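Side-chain contacts in DNA mismatch repair protein MutS (PDB 1EWQ), which takes part in the repair of mismatched DNA, probably by recognising the mismatch, and has a weak ATPase activity: residues P559-E562 with E566-P569; L580-N585 with E699-G704; A587-F592 with L711-R716; L722-Q727 with A742-L747. All coordinates share one frame; numbering follows the deposited sequence.

Interaction 1: P559-E562 with E566-P569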
# COMPACT_ATOMS: atom_id res chain seq x y z
N PRO C 559 -14.08 -4.23 26.06
CA PRO C 559 -14.69 -3.05 25.44
C PRO C 559 -14.64 -2.98 23.92
O PRO C 559 -15.44 -2.29 23.30
CB PRO C 559 -13.94 -1.89 26.10
CG PRO C 559 -12.57 -2.49 26.37
CD PRO C 559 -12.94 -3.85 26.91
N VAL C 560 -13.70 -3.71 23.31
CA VAL C 560 -13.58 -3.68 21.85
C VAL C 560 -14.28 -4.86 21.18
O VAL C 560 -15.02 -4.68 20.22
CB VAL C 560 -12.10 -3.65 21.42
CG1 VAL C 560 -12.01 -3.63 19.91
CG2 VAL C 560 -11.42 -2.42 22.01
N VAL C 561 -14.04 -6.07 21.70
CA VAL C 561 -14.66 -7.27 21.16
C VAL C 561 -16.18 -7.18 21.22
O VAL C 561 -16.86 -7.47 20.24
CB VAL C 561 -14.21 -8.53 21.93
CG1 VAL C 561 -14.99 -9.75 21.47
CG2 VAL C 561 -12.72 -8.75 21.73
N GLU C 562 -16.72 -6.78 22.37
CA GLU C 562 -18.17 -6.68 22.51
C GLU C 562 -18.77 -5.70 21.51
O GLU C 562 -19.97 -5.71 21.27
CB GLU C 562 -18.55 -6.23 23.93
CG GLU C 562 -18.23 -4.76 24.24
CD GLU C 562 -18.89 -4.30 25.54
OE1 GLU C 562 -18.68 -3.13 25.95
OE2 GLU C 562 -19.62 -5.11 26.15
N GLU C 566 -21.62 -10.61 20.15
CA GLU C 566 -22.30 -10.81 21.43
C GLU C 566 -21.22 -11.28 22.39
O GLU C 566 -20.55 -12.29 22.15
CB GLU C 566 -23.40 -11.88 21.35
CG GLU C 566 -24.70 -11.40 20.74
CD GLU C 566 -24.53 -11.00 19.30
OE1 GLU C 566 -24.04 -11.84 18.51
OE2 GLU C 566 -24.89 -9.86 18.95
N PHE C 567 -21.05 -10.55 23.48
CA PHE C 567 -20.03 -10.89 24.45
C PHE C 567 -20.61 -11.50 25.70
O PHE C 567 -21.69 -11.10 26.15
CB PHE C 567 -19.22 -9.65 24.81
CG PHE C 567 -17.91 -9.95 25.46
CD1 PHE C 567 -16.78 -10.18 24.68
CD2 PHE C 567 -17.80 -10.04 26.84
CE1 PHE C 567 -15.57 -10.49 25.26
CE2 PHE C 567 -16.59 -10.35 27.43
CZ PHE C 567 -15.47 -10.58 26.64
N VAL C 568 -19.90 -12.47 26.26
CA VAL C 568 -20.33 -13.11 27.49
C VAL C 568 -19.53 -12.48 28.64
O VAL C 568 -18.32 -12.67 28.73
CB VAL C 568 -20.05 -14.63 27.47
CG1 VAL C 568 -20.40 -15.23 28.82
CG2 VAL C 568 -20.87 -15.29 26.37
N PRO C 569 -20.20 -11.71 29.51
CA PRO C 569 -19.52 -11.06 30.63
C PRO C 569 -18.91 -12.08 31.59
O PRO C 569 -19.32 -13.24 31.63
CB PRO C 569 -20.63 -10.23 31.28
CG PRO C 569 -21.57 -9.95 30.13
CD PRO C 569 -21.62 -11.31 29.45

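Interaction 2: L580-N585 with E699-G704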
# COMPACT_ATOMS: atom_id res chain seq x y z
N LEU C 580 -4.25 -18.91 37.85
CA LEU C 580 -4.05 -19.79 36.70
C LEU C 580 -5.40 -20.05 36.07
O LEU C 580 -6.38 -20.28 36.79
CB LEU C 580 -3.43 -21.11 37.14
CG LEU C 580 -2.06 -21.07 37.80
CD1 LEU C 580 -1.77 -22.42 38.40
CD2 LEU C 580 -0.98 -20.69 36.77
N ILE C 581 -5.44 -20.01 34.74
CA ILE C 581 -6.67 -20.26 34.01
C ILE C 581 -6.44 -21.39 33.02
O ILE C 581 -5.82 -21.21 31.98
CB ILE C 581 -7.12 -19.00 33.23
CG1 ILE C 581 -7.29 -17.84 34.20
CG2 ILE C 581 -8.42 -19.29 32.51
CD1 ILE C 581 -7.65 -16.52 33.55
N THR C 582 -6.95 -22.57 33.37
CA THR C 582 -6.81 -23.75 32.53
C THR C 582 -8.03 -23.89 31.62
O THR C 582 -8.99 -23.13 31.73
CB THR C 582 -6.64 -25.03 33.40
OG1 THR C 582 -7.54 -24.97 34.52
CG2 THR C 582 -5.22 -25.13 33.91
N GLY C 583 -7.98 -24.85 30.71
CA GLY C 583 -9.08 -25.05 29.79
C GLY C 583 -8.59 -24.92 28.36
O GLY C 583 -7.48 -24.44 28.13
N PRO C 584 -9.40 -25.32 27.37
CA PRO C 584 -9.02 -25.24 25.96
C PRO C 584 -9.02 -23.84 25.39
O PRO C 584 -9.57 -22.92 25.98
CB PRO C 584 -10.08 -26.10 25.29
CG PRO C 584 -11.29 -25.75 26.08
CD PRO C 584 -10.78 -25.82 27.51
N ASN C 585 -8.38 -23.70 24.24
CA ASN C 585 -8.34 -22.44 23.54
C ASN C 585 -9.71 -22.30 22.84
O ASN C 585 -10.49 -23.25 22.83
CB ASN C 585 -7.21 -22.45 22.52
CG ASN C 585 -5.84 -22.53 23.17
OD1 ASN C 585 -5.41 -21.58 23.83
ND2 ASN C 585 -5.16 -23.65 22.98
N GLU C 699 -0.39 -29.45 35.57
CA GLU C 699 0.64 -29.55 36.58
C GLU C 699 0.77 -28.25 37.39
O GLU C 699 1.02 -28.30 38.59
CB GLU C 699 1.99 -29.95 35.95
CG GLU C 699 2.18 -29.53 34.51
CD GLU C 699 1.47 -30.44 33.51
OE1 GLU C 699 2.05 -31.48 33.10
OE2 GLU C 699 0.32 -30.10 33.15
N LEU C 700 0.57 -27.10 36.75
CA LEU C 700 0.67 -25.82 37.46
C LEU C 700 -0.48 -25.59 38.43
O LEU C 700 -0.33 -24.86 39.41
CB LEU C 700 0.72 -24.65 36.46
CG LEU C 700 1.95 -24.55 35.55
CD1 LEU C 700 1.86 -23.28 34.69
CD2 LEU C 700 3.20 -24.51 36.40
N THR C 701 -1.63 -26.21 38.17
CA THR C 701 -2.80 -26.04 39.03
C THR C 701 -2.66 -26.58 40.46
O THR C 701 -3.42 -26.19 41.35
CB THR C 701 -4.05 -26.71 38.43
OG1 THR C 701 -3.92 -28.13 38.51
CG2 THR C 701 -4.21 -26.30 36.96
N ALA C 702 -1.69 -27.45 40.69
CA ALA C 702 -1.52 -28.02 42.03
C ALA C 702 -0.29 -27.59 42.82
O ALA C 702 0.09 -28.26 43.77
CB ALA C 702 -1.56 -29.54 41.93
N LEU C 703 0.34 -26.47 42.46
CA LEU C 703 1.52 -26.05 43.20
C LEU C 703 1.19 -25.70 44.65
O LEU C 703 0.04 -25.40 44.98
CB LEU C 703 2.17 -24.86 42.50
CG LEU C 703 2.61 -25.14 41.07
CD1 LEU C 703 3.19 -23.88 40.43
CD2 LEU C 703 3.64 -26.26 41.08
N GLY C 704 2.19 -25.74 45.52
CA GLY C 704 1.98 -25.42 46.92
C GLY C 704 2.26 -23.94 47.18
O GLY C 704 3.21 -23.59 47.89

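Interaction 3: A587-F592 with L711-R716. With SO4 (sulfate ion), chain E.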
# COMPACT_ATOMS: atom_id res chain seq x y z
N ALA C 587 -12.09 -20.62 23.86
CA ALA C 587 -13.11 -20.45 24.89
C ALA C 587 -12.96 -19.09 25.57
O ALA C 587 -13.42 -18.90 26.69
CB ALA C 587 -13.01 -21.56 25.92
N GLY C 588 -12.29 -18.16 24.89
CA GLY C 588 -12.11 -16.81 25.41
C GLY C 588 -11.15 -16.57 26.55
O GLY C 588 -11.32 -15.59 27.29
N LYS C 589 -10.13 -17.41 26.72
CA LYS C 589 -9.18 -17.20 27.81
C LYS C 589 -8.38 -15.93 27.57
O LYS C 589 -8.23 -15.10 28.47
CB LYS C 589 -8.23 -18.40 27.99
CG LYS C 589 -8.95 -19.71 28.34
CD LYS C 589 -8.08 -20.70 29.12
CE LYS C 589 -6.88 -21.16 28.33
NZ LYS C 589 -6.08 -22.17 29.08
N SER C 590 -7.88 -15.77 26.35
CA SER C 590 -7.08 -14.60 26.01
C SER C 590 -7.86 -13.30 26.11
O SER C 590 -7.34 -12.29 26.57
CB SER C 590 -6.49 -14.73 24.62
OG SER C 590 -5.48 -15.71 24.63
N THR C 591 -9.10 -13.34 25.64
CA THR C 591 -9.96 -12.17 25.68
C THR C 591 -10.21 -11.80 27.14
O THR C 591 -10.28 -10.62 27.49
CB THR C 591 -11.30 -12.46 24.97
OG1 THR C 591 -11.06 -12.56 23.56
CG2 THR C 591 -12.30 -11.35 25.22
N PHE C 592 -10.33 -12.82 28.00
CA PHE C 592 -10.55 -12.59 29.42
C PHE C 592 -9.36 -11.84 30.01
O PHE C 592 -9.52 -10.91 30.80
CB PHE C 592 -10.75 -13.92 30.15
CG PHE C 592 -11.04 -13.77 31.62
CD1 PHE C 592 -12.18 -13.10 32.05
CD2 PHE C 592 -10.19 -14.32 32.57
CE1 PHE C 592 -12.47 -12.98 33.42
CE2 PHE C 592 -10.46 -14.22 33.93
CZ PHE C 592 -11.61 -13.54 34.36
N LEU C 711 -8.81 -21.03 38.08
CA LEU C 711 -9.99 -20.68 37.30
C LEU C 711 -9.83 -21.49 36.01
O LEU C 711 -8.75 -22.02 35.73
CB LEU C 711 -10.03 -19.18 36.97
CG LEU C 711 -10.35 -18.17 38.07
CD1 LEU C 711 -10.44 -16.78 37.46
CD2 LEU C 711 -11.66 -18.53 38.76
N HIS C 712 -10.90 -21.60 35.23
CA HIS C 712 -10.83 -22.35 33.99
C HIS C 712 -12.05 -22.12 33.13
O HIS C 712 -13.06 -21.55 33.57
CB HIS C 712 -10.70 -23.86 34.26
CG HIS C 712 -11.97 -24.52 34.70
ND1 HIS C 712 -12.53 -24.31 35.94
CD2 HIS C 712 -12.81 -25.38 34.06
CE1 HIS C 712 -13.66 -25.01 36.04
NE2 HIS C 712 -13.84 -25.66 34.91
N VAL C 713 -11.94 -22.54 31.88
CA VAL C 713 -13.04 -22.46 30.95
C VAL C 713 -13.22 -23.90 30.50
O VAL C 713 -12.30 -24.72 30.62
CB VAL C 713 -12.71 -21.55 29.75
CG1 VAL C 713 -12.67 -20.10 30.21
CG2 VAL C 713 -11.38 -21.95 29.13
N ALA C 714 -14.39 -24.22 29.98
CA ALA C 714 -14.64 -25.58 29.56
C ALA C 714 -15.32 -25.68 28.20
O ALA C 714 -15.92 -24.72 27.71
CB ALA C 714 -15.49 -26.29 30.61
N ALA C 715 -15.18 -26.85 27.60
CA ALA C 715 -15.80 -27.14 26.32
C ALA C 715 -16.85 -28.18 26.67
O ALA C 715 -16.75 -28.85 27.70
CB ALA C 715 -14.79 -27.71 25.35
N ARG C 716 -17.86 -28.32 25.82
CA ARG C 716 -18.93 -29.28 26.06
C ARG C 716 -19.18 -30.12 24.82
O ARG C 716 -19.43 -29.58 23.74
CB ARG C 716 -20.21 -28.55 26.44
CG ARG C 716 -20.73 -28.88 27.82
CD ARG C 716 -21.37 -30.25 27.87
NE ARG C 716 -22.07 -30.46 29.14
CZ ARG C 716 -22.72 -31.57 29.47
NH1 ARG C 716 -22.76 -32.60 28.62
NH2 ARG C 716 -23.33 -31.67 30.65
S SO4 E . -7.61 -18.39 23.54
O1 SO4 E . -6.32 -17.79 23.13
O2 SO4 E . -8.24 -19.01 22.37
O3 SO4 E . -7.39 -19.42 24.57
O4 SO4 E . -8.51 -17.35 24.07

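Interaction 4: L722-Q727 with A742-L747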
# COMPACT_ATOMS: atom_id res chain seq x y z
N LEU C 722 -18.59 -30.50 19.72
CA LEU C 722 -17.85 -29.78 20.76
C LEU C 722 -18.29 -28.32 20.78
O LEU C 722 -18.19 -27.61 19.79
CB LEU C 722 -16.35 -29.85 20.49
CG LEU C 722 -15.48 -30.59 21.52
CD1 LEU C 722 -14.02 -30.30 21.24
CD2 LEU C 722 -15.84 -30.13 22.92
N VAL C 723 -18.78 -27.86 21.93
CA VAL C 723 -19.23 -26.49 22.05
C VAL C 723 -18.42 -25.76 23.13
O VAL C 723 -18.46 -26.14 24.30
CB VAL C 723 -20.74 -26.43 22.40
CG1 VAL C 723 -21.20 -24.99 22.52
CG2 VAL C 723 -21.54 -27.17 21.33
N PHE C 724 -17.70 -24.72 22.74
CA PHE C 724 -16.89 -23.95 23.68
C PHE C 724 -17.68 -22.89 24.45
O PHE C 724 -18.35 -22.04 23.86
CB PHE C 724 -15.72 -23.27 22.96
CG PHE C 724 -14.79 -24.24 22.28
CD1 PHE C 724 -15.00 -24.61 20.96
CD2 PHE C 724 -13.75 -24.83 22.98
CE1 PHE C 724 -14.19 -25.56 20.34
CE2 PHE C 724 -12.93 -25.78 22.38
CZ PHE C 724 -13.15 -26.15 21.06
N TYR C 725 -17.60 -22.96 25.77
CA TYR C 725 -18.29 -22.01 26.64
C TYR C 725 -17.31 -20.95 27.16
O TYR C 725 -16.28 -21.27 27.77
CB TYR C 725 -18.95 -22.73 27.82
CG TYR C 725 -20.18 -23.52 27.43
CD1 TYR C 725 -20.07 -24.80 26.87
CD2 TYR C 725 -21.45 -22.96 27.55
CE1 TYR C 725 -21.20 -25.49 26.43
CE2 TYR C 725 -22.59 -23.64 27.12
CZ TYR C 725 -22.46 -24.90 26.56
OH TYR C 725 -23.58 -25.55 26.09
N HIS C 726 -17.65 -19.69 26.93
CA HIS C 726 -16.80 -18.59 27.35
C HIS C 726 -16.98 -18.15 28.79
O HIS C 726 -16.43 -17.13 29.21
CB HIS C 726 -17.00 -17.39 26.42
CG HIS C 726 -16.48 -17.61 25.04
ND1 HIS C 726 -15.60 -16.74 24.43
CD2 HIS C 726 -16.71 -18.60 24.15
CE1 HIS C 726 -15.31 -17.19 23.22
NE2 HIS C 726 -15.97 -18.32 23.02
N GLN C 727 -17.75 -18.91 29.57
CA GLN C 727 -17.94 -18.56 30.97
C GLN C 727 -16.67 -18.94 31.73
O GLN C 727 -16.17 -20.06 31.60
CB GLN C 727 -19.14 -19.31 31.58
CG GLN C 727 -20.54 -18.85 31.14
CD GLN C 727 -20.89 -19.25 29.72
OE1 GLN C 727 -20.48 -20.30 29.23
NE2 GLN C 727 -21.68 -18.41 29.04
N ALA C 742 -9.05 -32.38 18.60
CA ALA C 742 -8.42 -33.07 17.48
C ALA C 742 -9.50 -33.81 16.70
O ALA C 742 -9.56 -33.71 15.47
CB ALA C 742 -7.37 -34.07 17.99
N ALA C 743 -10.36 -34.54 17.41
CA ALA C 743 -11.43 -35.27 16.74
C ALA C 743 -12.31 -34.27 16.00
O ALA C 743 -12.78 -34.55 14.90
CB ALA C 743 -12.25 -36.06 17.75
N MSE C 744 -12.52 -33.10 16.60
CA MSE C 744 -13.34 -32.08 15.95
C MSE C 744 -12.66 -31.55 14.69
O MSE C 744 -13.33 -31.19 13.72
CB MSE C 744 -13.62 -30.92 16.91
CG MSE C 744 -14.37 -29.76 16.27
SE MSE C 744 -14.86 -28.36 17.55
CE MSE C 744 -16.77 -28.46 17.32
N ALA C 745 -11.33 -31.52 14.72
CA ALA C 745 -10.55 -31.04 13.59
C ALA C 745 -10.54 -32.04 12.43
O ALA C 745 -9.99 -31.77 11.36
CB ALA C 745 -9.12 -30.75 14.04
N GLY C 746 -11.13 -33.21 12.64
CA GLY C 746 -11.17 -34.21 11.59
C GLY C 746 -10.19 -35.37 11.68
O GLY C 746 -10.10 -36.15 10.74
N LEU C 747 -9.45 -35.48 12.78
CA LEU C 747 -8.53 -36.61 12.93
C LEU C 747 -9.37 -37.87 12.77
O LEU C 747 -10.47 -37.97 13.31
CB LEU C 747 -7.88 -36.64 14.31
CG LEU C 747 -6.41 -36.24 14.50
CD1 LEU C 747 -5.95 -36.71 15.86
CD2 LEU C 747 -5.52 -36.86 13.43

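Interaction 1: P559-E562 with E566-P569
Val561 CG1 meets the edge of the Phe567 ring, lying in the ring plane 3.7 Å from Phe567 CD1 and 3.9 Å from Phe567 CE1. The two side chains cross at about a right angle, and Val561 CB stands a little further back from the same two ring carbons. Next to this, Glu562 CB packs against the root of the aromatic side chain, 3.6 Å from Phe567 CB, and comes obliquely to the ring at Phe567 CG. No hydrogen bond crosses between the two segments; carbon contacts alone join them. Phe567 CG lies anti to the backbone N (chi1 -162°), which swings the ring past Glu562 and brings its CD1 side up to Val561. Both segments belong to the one long connection between strands 551-556 and 570-574, antiparallel neighbours in a mixed sheet, and the contact pinches this connection where it doubles back. With an alanine in place of Phe567, Val561 CG1 would probably be left without its aromatic neighbour and a gap would open beside helix 589-603. That helix, which follows the P-loop, meets the ring through Thr591 and Gln595, while Arg557 and His558 also touch it. The carboxylate of Glu562 takes no part in the ring contact: the chain runs extended beyond CG, and Glu562 OE1 forms a salt bridge with Arg557. Further out, Pro559 packs on Leu598 of helix 589-603 and on Leu272, and Val560 rests on Val275, so that the loop lies between the P-loop helix and helix 272-276.

Interaction 2: L580-N585 with E699-G704
Leu580 reaches from its strand toward Leu700 and Thr701 at the end of helix 698-701. From CB the chain turns beside its own backbone N (chi1 -61°), and CG continues the reach. At CG it forks, and the CD1 branch makes the contact. Leu580 CD1 packs 3.9 Å from Leu700 CB, and the next amide, Thr701 N, is 3.8 Å from the same methyl; its approach to Leu700 O is shorter than a comfortable contact and doubtful in detail. The side chain is also flanked by Leu708 and Asn710 of the neighbouring strand. Two residues on, Thr582 adds a methyl pair: Thr582 CG2 and Thr701 CG2 stand 3.4 Å apart, tighter than usual, with the side chains crossing at about a right angle. Strand 578-582 is a central strand of the P-loop NTPase sheet and leads straight into Gly583 of the predicted ATP site; helix 698-701 packs alongside it. The threonine hydroxyls are engaged away from each other, Thr582 OG1 with Ala733 N and Thr701 OG1 with Phe698 O. With the hydroxyls so engaged and no hydrogen bond between the segments, the contact rests on apolar packing of methyls against each other, a methylene and the backbone.

Interaction 3: A587-F592 with L711-R716
Lys589 NZ is gripped by two backbone carbonyls, Gly583 O and Ile581 O, while the carbon part of the same side chain lies across Val713. This is the Walker A P-loop of a strand-loop-helix nucleotide site, and a sulfate, probably from the crystallisation liquor, sits at the start of helix 589-603 as a phosphate might. Ser590 N gives it a nearly straight bond to SO4 O4 (2.8 Å, 165°), Ser590 OG binds SO4 O1 at 2.7 Å, and Met586 N adds a third bond. Gly588, the N-cap residue, precedes the helix, whose amino end would be expected to favour an anion here. Lys589 is bent at chi3 (-63°): after CG and CD pass over Val713 CG2, the chain turns so that its amine meets the carbonyls. Lys589 CG and Val713 CG2 are 3.4 Å apart, a tight pair. The same methyl, Val713 CG2, wedges against Ala587 CB, at 3.6 Å, so Val713 fills the angle between loop and helix. A methionine in place of Lys589 would probably leave Gly583 O and Ile581 O without their shared donor. One helical turn further, Phe592 CE2 meets Leu711 CD1 obliquely at 4.4 Å.

Interaction 4: L722-Q727 with A742-L747
The Phe724 ring is met obliquely by the selenium of Met744, a selenomethionine: Met744 SE lies 4.0 Å from Phe724 CE1 and 5.3 Å from the ring centroid, 72° off the ring normal. This is a Met-aromatic contact. Of the next two rings along the strand, Tyr725 has Gln727 OE1 at its edge and His726 has Phe724 O at its edge, both in plane; Tyr725 OH is hydrogen-bonded to Glu718. Met744 also grips Leu722. Its chain runs out from the helix with CG anti to the backbone N (chi1 175°), then bends at the selenium, turning the terminal methyl toward the strand. Met744 CE thereby comes 3.5 Å from Leu722 CB, a tight pair, while Met744 SE is 3.6 Å from Leu722 CB. Selenium and methyl thus lie alongside the same leucine. Strand 723-730 is an outermost strand of the P-loop NTPase sheet, antiparallel to 708-716, and the contact clips the C-terminal end of helix 738-744 onto its beginning. The helix closes in a Schellman motif: Gly746, at positive phi, sends its N back to Ala743 O (3.1 Å), and Leu747 N reaches Ala742 O (3.2 Å). This turn faces the second subunit, where Lys651 NZ of that subunit binds Gly746 O and its Met643 packs on Ala742 and Ala745. On the strand side, Phe724 also touches Met586 of the predicted ATP site, and Val741 of the helix packs on both Leu722 and Phe724.

Interactions 2, 3 and 4 lie within the MutS domain V range and share one mixed sheet, whose strands 578-582, 708-716 and 723-730 are neighbours in that order. Interactions 2 and 3 cross along the chain, strand 578-582 leading into helix 589-603 and helix 698-701 into strand 708-716; their centres are 12 Å apart, as are those of 3 and 4. Interaction 1 comes first in the chain, in the loop before strand 570-574 of another sheet. It touches interaction 3 through Phe567 and Thr591, and interaction 4 through Val568 and Gln727. Interactions 2 and 3 hold residues of the predicted ATP site, and 1 and 4 lie close beside it, far from the bound DNA; 2 and 4 also meet the second subunit.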